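Local coordinates for RagB/SusD domain protein (PDB 5J90), which binds chitin and, as a SusD-like outer-membrane lipoprotein, probably hands chitin fragments to a partner transporter, at residues Lys30-Asn38 with Thr183-Gly191; Leu208-Lys216 with Glu434-Thr442. All blocks are in the same frame, centred on the assembly; numbering follows the deposited sequence.

Interaction 1 (Lys30-Asn38 with Thr183-Gly191); sequences KGGFAPMFN and TFESTDMTG
Phe33 and Phe37, one turn apart on the short helix 33-37 near the start of the SusD-like chain, pack against Phe184, Thr187 and Met189 of the loop leading to helix 196-213. No hydrogen bond crosses the contact; the packing is mainly apolar. Phe184 turns its edge to the face of Phe33 in a T-shaped stack, the centroids 5.1 Å apart and the planes at 70°. A chi1 of -165° swings the Phe184 ring away from its own backbone N and brings CE1 over the centre of the Phe33 ring, while Phe184 CZ also meets the edge of Phe37 at CZ, 4.1 Å away. Met189 CB lies over the face of Phe37, 4.0 Å from the centroid, a CH-pi contact; its SD makes an oblique Met-aromatic approach to this ring, less certain because Met189 has two conformers. Thr187 divides its branches, CG2 touching Phe33 CB at 3.6 Å and OG1 lying across the aliphatic chain of Lys30. Asp188 OD1 takes a 2.8 Å bond from Thr190 OG1, which ties the loop to itself while Thr190 CG2 packs on Phe37. Behind the contact, Phe33 reaches Ile104 of helix 83-108 and Leu122 of helix 113-134, and Phe37 rests on Leu122 and on Ile246 of strand 244-247.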
loop_
_atom_site.group_PDB
_atom_site.type_symbol
_atom_site.label_atom_id
_atom_site.label_comp_id
_atom_site.label_asym_id
_atom_site.label_seq_id
_atom_site.Cartn_x
_atom_site.Cartn_y
_atom_site.Cartn_z
ATOM N N LYS A 30 13.271 39.167 0.743
ATOM C CA LYS A 30 12.675 39.083 -0.583
ATOM C C LYS A 30 13.506 38.293 -1.590
ATOM O O LYS A 30 12.956 37.663 -2.485
ATOM C CB LYS A 30 12.385 40.488 -1.126
ATOM C CG LYS A 30 11.327 41.247 -0.334
ATOM C CD LYS A 30 11.180 42.677 -0.840
ATOM C CE LYS A 30 10.200 43.465 0.011
ATOM N NZ LYS A 30 10.103 44.882 -0.442
ATOM N N GLY A 31 14.829 38.323 -1.442
ATOM C CA GLY A 31 15.725 37.675 -2.385
ATOM C C GLY A 31 15.593 36.162 -2.439
ATOM O O GLY A 31 16.014 35.519 -3.403
ATOM N N GLY A 32 14.997 35.587 -1.401
ATOM C CA GLY A 32 14.842 34.145 -1.330
ATOM C C GLY A 32 13.759 33.604 -2.249
ATOM O O GLY A 32 13.740 32.407 -2.562
ATOM N N PHE A 33 12.853 34.473 -2.688
ATOM C CA PHE A 33 11.736 34.017 -3.507
ATOM C C PHE A 33 12.113 33.631 -4.934
ATOM O O PHE A 33 11.590 32.652 -5.472
ATOM C CB PHE A 33 10.594 35.036 -3.480
ATOM C CG PHE A 33 9.828 35.027 -2.193
ATOM C CD1 PHE A 33 10.208 35.840 -1.137
ATOM C CD2 PHE A 33 8.736 34.188 -2.031
ATOM C CE1 PHE A 33 9.507 35.821 0.055
ATOM C CE2 PHE A 33 8.027 34.166 -0.843
ATOM C CZ PHE A 33 8.412 34.985 0.206
ATOM N N ALA A 34 13.035 34.371 -5.549
ATOM C CA ALA A 34 13.382 34.111 -6.942
ATOM C C ALA A 34 13.847 32.676 -7.205
ATOM O O ALA A 34 13.386 32.049 -8.156
ATOM C CB ALA A 34 14.408 35.133 -7.451
ATOM N N PRO A 35 14.767 32.152 -6.376
ATOM C CA PRO A 35 15.193 30.766 -6.618
ATOM C C PRO A 35 14.068 29.747 -6.393
ATOM O O PRO A 35 14.114 28.679 -6.998
ATOM C CB PRO A 35 16.318 30.539 -5.601
ATOM C CG PRO A 35 16.668 31.875 -5.049
ATOM C CD PRO A 35 15.551 32.828 -5.325
ATOM N N MET A 36 13.094 30.056 -5.541
ATOM C CA MET A 36 11.924 29.173 -5.415
ATOM C C MET A 36 11.118 29.184 -6.714
ATOM O O MET A 36 10.840 28.132 -7.294
ATOM C CB MET A 36 11.047 29.569 -4.225
ATOM C CG MET A 36 11.792 29.566 -2.908
ATOM S SD MET A 36 10.721 29.830 -1.470
ATOM C CE MET A 36 9.912 28.220 -1.369
ATOM N N PHE A 37 10.768 30.379 -7.190
ATOM C CA PHE A 37 10.005 30.530 -8.424
ATOM C C PHE A 37 10.690 29.883 -9.618
ATOM O O PHE A 37 10.030 29.331 -10.500
ATOM C CB PHE A 37 9.810 32.019 -8.749
ATOM C CG PHE A 37 8.757 32.704 -7.915
ATOM C CD1 PHE A 37 7.459 32.211 -7.844
ATOM C CD2 PHE A 37 9.065 33.865 -7.210
ATOM C CE1 PHE A 37 6.497 32.865 -7.089
ATOM C CE2 PHE A 37 8.107 34.518 -6.457
ATOM C CZ PHE A 37 6.820 34.016 -6.393
ATOM N N ASN A 38 12.019 29.969 -9.648
ATOM C CA ASN A 38 12.785 29.540 -10.811
ATOM C C ASN A 38 13.178 28.067 -10.802
ATOM O O ASN A 38 13.794 27.584 -11.750
ATOM C CB ASN A 38 14.048 30.397 -10.974
ATOM C CG ASN A 38 13.743 31.783 -11.491
ATOM O OD1 ASN A 38 12.768 31.987 -12.219
ATOM N ND2 ASN A 38 14.567 32.750 -11.109
ATOM N N THR A 183 2.516 43.873 0.035
ATOM C CA THR A 183 3.906 44.288 -0.075
ATOM C C THR A 183 4.700 43.270 -0.893
ATOM O O THR A 183 5.919 43.162 -0.744
ATOM C CB THR A 183 4.553 44.470 1.313
ATOM O OG1 THR A 183 4.307 43.315 2.127
ATOM C CG2 THR A 183 3.969 45.695 2.009
ATOM N N PHE A 184 4.010 42.549 -1.776
ATOM C CA PHE A 184 4.621 41.430 -2.501
ATOM C C PHE A 184 4.702 41.608 -4.021
ATOM O O PHE A 184 5.337 40.810 -4.701
ATOM C CB PHE A 184 3.874 40.127 -2.160
ATOM C CG PHE A 184 4.605 38.859 -2.553
ATOM C CD1 PHE A 184 5.849 38.556 -2.022
ATOM C CD2 PHE A 184 4.021 37.956 -3.432
ATOM C CE1 PHE A 184 6.508 37.372 -2.370
ATOM C CE2 PHE A 184 4.672 36.775 -3.779
ATOM C CZ PHE A 184 5.917 36.492 -3.258
ATOM N N GLU A 185 4.082 42.651 -4.570
ATOM C CA GLU A 185 4.022 42.751 -6.031
ATOM C C GLU A 185 5.397 42.740 -6.716
ATOM O O GLU A 185 5.594 42.030 -7.700
ATOM C CB GLU A 185 3.203 43.963 -6.508
ATOM C CG GLU A 185 3.131 44.023 -8.028
ATOM C CD GLU A 185 2.160 45.055 -8.566
ATOM O OE1 GLU A 185 1.566 45.812 -7.771
ATOM O OE2 GLU A 185 1.995 45.096 -9.804
ATOM N N SER A 186 6.344 43.509 -6.188
ATOM C CA SER A 186 7.663 43.603 -6.815
ATOM C C SER A 186 8.464 42.301 -6.731
ATOM O O SER A 186 9.412 42.097 -7.489
ATOM C CB SER A 186 8.471 44.767 -6.231
ATOM O OG SER A 186 8.741 44.581 -4.855
ATOM N N THR A 187 8.068 41.420 -5.817
ATOM C CA THR A 187 8.762 40.147 -5.624
ATOM C C THR A 187 8.066 38.997 -6.363
ATOM O O THR A 187 8.708 38.019 -6.756
ATOM C CB THR A 187 8.864 39.809 -4.130
ATOM O OG1 THR A 187 9.522 40.878 -3.434
ATOM C CG2 THR A 187 9.639 38.525 -3.910
ATOM N N ASP A 188 6.755 39.123 -6.542
ATOM C CA ASP A 188 5.949 38.075 -7.167
ATOM C C ASP A 188 6.381 37.860 -8.623
ATOM O O ASP A 188 6.678 38.817 -9.341
ATOM C CB ASP A 188 4.477 38.481 -7.092
ATOM C CG ASP A 188 3.521 37.307 -7.228
ATOM O OD1 ASP A 188 3.963 36.204 -7.617
ATOM O OD2 ASP A 188 2.315 37.514 -6.956
ATOM N N MET A 189 6.441 36.599 -9.044
ATOM C CA MET A 189 6.814 36.254 -10.408
ATOM C C MET A 189 5.767 35.342 -11.039
ATOM O O MET A 189 6.095 34.433 -11.795
ATOM C CB MET A 189 8.187 35.578 -10.416
ATOM C CG MET A 189 9.268 36.412 -9.750
ATOM S SD MET A 189 10.861 35.585 -9.737
ATOM C CE MET A 189 11.125 35.353 -11.497
ATOM N N THR A 190 4.506 35.593 -10.718
ATOM C CA THR A 190 3.410 34.769 -11.218
ATOM C C THR A 190 2.407 35.642 -11.940
ATOM O O THR A 190 2.694 36.799 -12.264
ATOM C CB THR A 190 2.680 34.054 -10.067
ATOM O OG1 THR A 190 2.023 35.020 -9.233
ATOM C CG2 THR A 190 3.660 33.235 -9.221
ATOM N N GLY A 191 1.227 35.100 -12.197
ATOM C CA GLY A 191 0.149 35.908 -12.734
ATOM C C GLY A 191 -0.574 36.760 -11.703
ATOM O O GLY A 191 -1.488 37.505 -12.056
#

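Interaction 2 (Leu208-Lys216 with Glu434-Thr442); sequences LRLAMRIVK and EAWSDYRRT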
loop_
_atom_site.group_PDB
_atom_site.type_symbol
_atom_site.label_atom_id
_atom_site.label_comp_id
_atom_site.label_asym_id
_atom_site.label_seq_id
_atom_site.Cartn_x
_atom_site.Cartn_y
_atom_site.Cartn_z
ATOM N N LEU A 208 -6.825 21.094 -2.438
ATOM C CA LEU A 208 -7.739 20.174 -3.098
ATOM C C LEU A 208 -6.999 19.097 -3.894
ATOM O O LEU A 208 -7.374 17.916 -3.847
ATOM C CB LEU A 208 -8.730 20.951 -3.983
ATOM C CG LEU A 208 -9.790 20.137 -4.736
ATOM C CD1 LEU A 208 -10.679 19.343 -3.770
ATOM C CD2 LEU A 208 -10.636 21.060 -5.611
ATOM N N ARG A 209 -5.940 19.487 -4.604
ATOM C CA ARG A 209 -5.098 18.519 -5.296
ATOM C C ARG A 209 -4.523 17.485 -4.324
ATOM O O ARG A 209 -4.586 16.279 -4.578
ATOM C CB ARG A 209 -3.960 19.236 -6.036
ATOM C CG ARG A 209 -2.924 18.268 -6.605
ATOM C CD ARG A 209 -1.672 18.976 -7.112
ATOM N NE ARG A 209 -1.896 19.618 -8.410
ATOM C CZ ARG A 209 -0.951 20.278 -9.068
ATOM N NH1 ARG A 209 0.263 20.389 -8.544
ATOM N NH2 ARG A 209 -1.222 20.834 -10.244
ATOM N N LEU A 210 -3.955 17.960 -3.224
ATOM C CA LEU A 210 -3.322 17.057 -2.257
ATOM C C LEU A 210 -4.355 16.158 -1.572
ATOM O O LEU A 210 -4.086 14.982 -1.282
ATOM C CB LEU A 210 -2.505 17.840 -1.225
ATOM C CG LEU A 210 -1.336 18.640 -1.798
ATOM C CD1 LEU A 210 -0.629 19.408 -0.687
ATOM C CD2 LEU A 210 -0.365 17.764 -2.569
ATOM N N ALA A 211 -5.548 16.702 -1.345
ATOM C CA ALA A 211 -6.634 15.927 -0.763
ATOM C C ALA A 211 -7.053 14.772 -1.678
ATOM O O ALA A 211 -7.178 13.629 -1.234
ATOM C CB ALA A 211 -7.813 16.837 -0.453
ATOM N N MET A 212 -7.242 15.044 -2.967
ATOM C CA MET A 212 -7.659 13.982 -3.866
ATOM C C MET A 212 -6.557 12.938 -4.013
ATOM O O MET A 212 -6.843 11.748 -4.165
ATOM C CB MET A 212 -8.080 14.538 -5.234
ATOM C CG MET A 212 -9.050 13.625 -5.979
ATOM S SD MET A 212 -10.656 13.450 -5.144
ATOM C CE MET A 212 -11.285 15.121 -5.316
ATOM N N ARG A 213 -5.298 13.373 -3.953
ATOM C CA ARG A 213 -4.182 12.432 -4.036
ATOM C C ARG A 213 -4.299 11.300 -3.027
ATOM O O ARG A 213 -3.922 10.165 -3.331
ATOM C CB ARG A 213 -2.843 13.148 -3.816
ATOM C CG ARG A 213 -1.630 12.248 -4.059
ATOM C CD ARG A 213 -1.189 12.289 -5.528
ATOM N NE ARG A 213 -0.444 13.521 -5.794
ATOM C CZ ARG A 213 -0.744 14.419 -6.729
ATOM N NH1 ARG A 213 0.007 15.506 -6.844
ATOM N NH2 ARG A 213 -1.778 14.252 -7.555
ATOM N N ILE A 214 -4.789 11.620 -1.833
ATOM C CA ILE A 214 -4.773 10.648 -0.739
ATOM C C ILE A 214 -6.106 9.922 -0.555
ATOM O O ILE A 214 -6.307 9.244 0.453
ATOM C CB ILE A 214 -4.300 11.289 0.591
ATOM C CG1 ILE A 214 -5.310 12.313 1.121
ATOM C CG2 ILE A 214 -2.923 11.925 0.398
ATOM C CD1 ILE A 214 -5.019 12.769 2.547
ATOM N N VAL A 215 -7.000 10.015 -1.535
ATOM C CA VAL A 215 -8.339 9.441 -1.347
ATOM C C VAL A 215 -8.359 7.912 -1.189
ATOM O O VAL A 215 -9.272 7.377 -0.548
ATOM C CB VAL A 215 -9.311 9.909 -2.460
ATOM C CG1 VAL A 215 -9.003 9.235 -3.789
ATOM C CG2 VAL A 215 -10.760 9.650 -2.044
ATOM N N LYS A 216 -7.386 7.205 -1.760
ATOM C CA LYS A 216 -7.345 5.744 -1.605
ATOM C C LYS A 216 -6.745 5.317 -0.274
ATOM O O LYS A 216 -7.156 4.302 0.289
ATOM C CB LYS A 216 -6.611 5.054 -2.776
ATOM C CG LYS A 216 -7.196 5.394 -4.142
ATOM C CD LYS A 216 -6.985 4.328 -5.225
ATOM C CE LYS A 216 -5.536 4.044 -5.473
ATOM N NZ LYS A 216 -5.388 3.161 -6.687
ATOM N N GLU A 434 2.270 16.187 -12.478
ATOM C CA GLU A 434 0.928 15.988 -11.955
ATOM C C GLU A 434 0.218 14.862 -12.704
ATOM O O GLU A 434 -0.487 14.063 -12.104
ATOM C CB GLU A 434 0.131 17.285 -12.029
ATOM C CG GLU A 434 -1.255 17.193 -11.385
ATOM C CD GLU A 434 -1.229 16.729 -9.937
ATOM O OE1 GLU A 434 -0.196 16.884 -9.249
ATOM O OE2 GLU A 434 -2.263 16.213 -9.466
ATOM N N ALA A 435 0.406 14.792 -14.021
ATOM C CA ALA A 435 -0.219 13.733 -14.811
ATOM C C ALA A 435 0.267 12.349 -14.393
ATOM O O ALA A 435 -0.525 11.403 -14.334
ATOM C CB ALA A 435 0.027 13.963 -16.315
ATOM N N TRP A 436 1.567 12.228 -14.115
ATOM C CA TRP A 436 2.145 10.963 -13.629
ATOM C C TRP A 436 1.566 10.580 -12.265
ATOM O O TRP A 436 1.228 9.413 -12.029
ATOM C CB TRP A 436 3.681 11.067 -13.570
ATOM C CG TRP A 436 4.406 9.867 -13.008
ATOM C CD1 TRP A 436 4.221 8.552 -13.344
ATOM C CD2 TRP A 436 5.456 9.891 -12.037
ATOM N NE1 TRP A 436 5.085 7.753 -12.620
ATOM C CE2 TRP A 436 5.858 8.555 -11.818
ATOM C CE3 TRP A 436 6.102 10.917 -11.333
ATOM C CZ2 TRP A 436 6.864 8.219 -10.906
ATOM C CZ3 TRP A 436 7.108 10.586 -10.436
ATOM C CH2 TRP A 436 7.480 9.246 -10.234
ATOM N N SER A 437 1.437 11.549 -11.368
ATOM C CA SER A 437 0.827 11.260 -10.069
ATOM C C SER A 437 -0.638 10.825 -10.203
ATOM O O SER A 437 -1.061 9.845 -9.590
ATOM C CB SER A 437 0.976 12.460 -9.137
ATOM O OG SER A 437 2.351 12.674 -8.873
ATOM N N ASP A 438 -1.411 11.539 -11.020
ATOM C CA ASP A 438 -2.809 11.173 -11.244
ATOM C C ASP A 438 -2.938 9.805 -11.914
ATOM O O ASP A 438 -3.860 9.037 -11.601
ATOM C CB ASP A 438 -3.479 12.245 -12.104
ATOM C CG ASP A 438 -4.743 12.813 -11.491
ATOM O OD1 ASP A 438 -5.035 12.612 -10.288
ATOM O OD2 ASP A 438 -5.463 13.486 -12.252
ATOM N N TYR A 439 -2.019 9.475 -12.822
ATOM C CA TYR A 439 -2.039 8.182 -13.491
ATOM C C TYR A 439 -1.744 7.071 -12.491
ATOM O O TYR A 439 -2.380 6.015 -12.504
ATOM C CB TYR A 439 -1.030 8.116 -14.646
ATOM C CG TYR A 439 -0.939 6.722 -15.218
ATOM C CD1 TYR A 439 -1.866 6.265 -16.145
ATOM C CD2 TYR A 439 0.055 5.840 -14.793
ATOM C CE1 TYR A 439 -1.797 4.976 -16.652
ATOM C CE2 TYR A 439 0.131 4.553 -15.292
ATOM C CZ TYR A 439 -0.797 4.127 -16.221
ATOM O OH TYR A 439 -0.716 2.844 -16.728
ATOM N N ARG A 440 -0.758 7.291 -11.630
ATOM C CA ARG A 440 -0.471 6.286 -10.610
ATOM C C ARG A 440 -1.696 6.055 -9.721
ATOM O O ARG A 440 -2.075 4.908 -9.453
ATOM C CB ARG A 440 0.762 6.689 -9.788
ATOM C CG ARG A 440 2.084 6.494 -10.537
ATOM C CD ARG A 440 3.288 6.961 -9.718
ATOM N NE ARG A 440 3.340 8.422 -9.613
ATOM C CZ ARG A 440 4.049 9.068 -8.692
ATOM N NH1 ARG A 440 4.740 8.386 -7.784
ATOM N NH2 ARG A 440 4.047 10.394 -8.658
ATOM N N ARG A 441 -2.326 7.132 -9.270
ATOM C CA ARG A 441 -3.478 6.986 -8.389
ATOM C C ARG A 441 -4.680 6.324 -9.058
ATOM O O ARG A 441 -5.282 5.428 -8.476
ATOM C CB ARG A 441 -3.894 8.328 -7.805
ATOM C CG ARG A 441 -5.115 8.220 -6.891
ATOM C CD ARG A 441 -5.455 9.545 -6.263
ATOM N NE ARG A 441 -5.867 10.544 -7.249
ATOM C CZ ARG A 441 -7.122 10.738 -7.653
ATOM N NH1 ARG A 441 -8.114 9.988 -7.185
ATOM N NH2 ARG A 441 -7.384 11.688 -8.539
ATOM N N THR A 442 -5.027 6.757 -10.269
ATOM C CA THR A 442 -6.302 6.373 -10.877
ATOM C C THR A 442 -6.197 5.315 -11.960
ATOM O O THR A 442 -7.186 4.650 -12.270
ATOM C CB THR A 442 -7.025 7.583 -11.512
ATOM O OG1 THR A 442 -6.288 8.046 -12.663
ATOM C CG2 THR A 442 -7.195 8.716 -10.513
HETATM O O HOH W 1 -4.133 12.687 -7.806
#
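Glu434 reaches across to Arg209 and Arg213, which project from successive turns of helix 196-213. Its CB comes only to the margin of contact with Arg209 NH2, and Glu434 CG lies 3.8 Å from the same nitrogen. A bend at chi2 then lays the carboxylate over the Arg209 guanidinium, the planes 11° apart, with Glu434 OE1 3.3 Å from Arg209 NE. OE1 stands well out of the guanidinium plane, so this pairing is one of charge and no N-H is aimed at it. Arg213 meets the carboxylate end-on with two nitrogens: Arg213 NH1 gives a 2.8 Å bond to the syn lone pair of Glu434 OE1, and NH2 bonds OE2 almost straight, at 177°, although 30° out of the carboxylate plane. Ser437 CB lies over one face of the Arg213 guanidinium, 3.5 Å from Arg213 CZ. Arg209 finds its stronger partner in Glu334, through NH2; Arg213 NH1 also pairs with Asp132. With an alanine at Glu434, Arg213 would probably lose its two-nitrogen grip and Arg209 the charge stacked on its face, leaving each to its other acid. One water accepts from Arg213 NH2 and Arg441 NE and donates to Asp438 OD1, which also bonds Arg441 NH2; Asp438 OD2 pairs with Lys424. Arg441 lays its guanidinium between Thr442 CG2 on one face and Met212 O on the other, and its NH1 goes on to Glu341. At the far end Lys216 NZ hydrogen-bonds Arg441 O at 2.9 Å, in the carbonyl plane, and also bonds Ala505 O. With axes 11.3 Å apart, helix 208-213, with the turn that follows it, and helix 434-442 are bridged by long polar side chains: a buried salt-bridge network within the helical, TPR-related framework of the SusD family.

How the interactions relate
Interaction 2 is the more central, its centre about 10 Å from the centre of the chain against about 21 Å for the centre of interaction 1, and it is largely buried, whereas interaction 1 is only partly buried, with buried phenylalanines and more open Lys30 and Thr183. They bury nearly equal areas by different chemistry: interaction 1 relies on aromatic rings and a methionine without a bond across, interaction 2 on paired charges, a shared water and a lysine bonded to a carbonyl. They do not touch, their nearest atoms lying about 13 Å apart, yet common elements join them. Loop 183-191 runs on to helix 196-213, and helix 113-134 serves both, through Leu122 and Asp132.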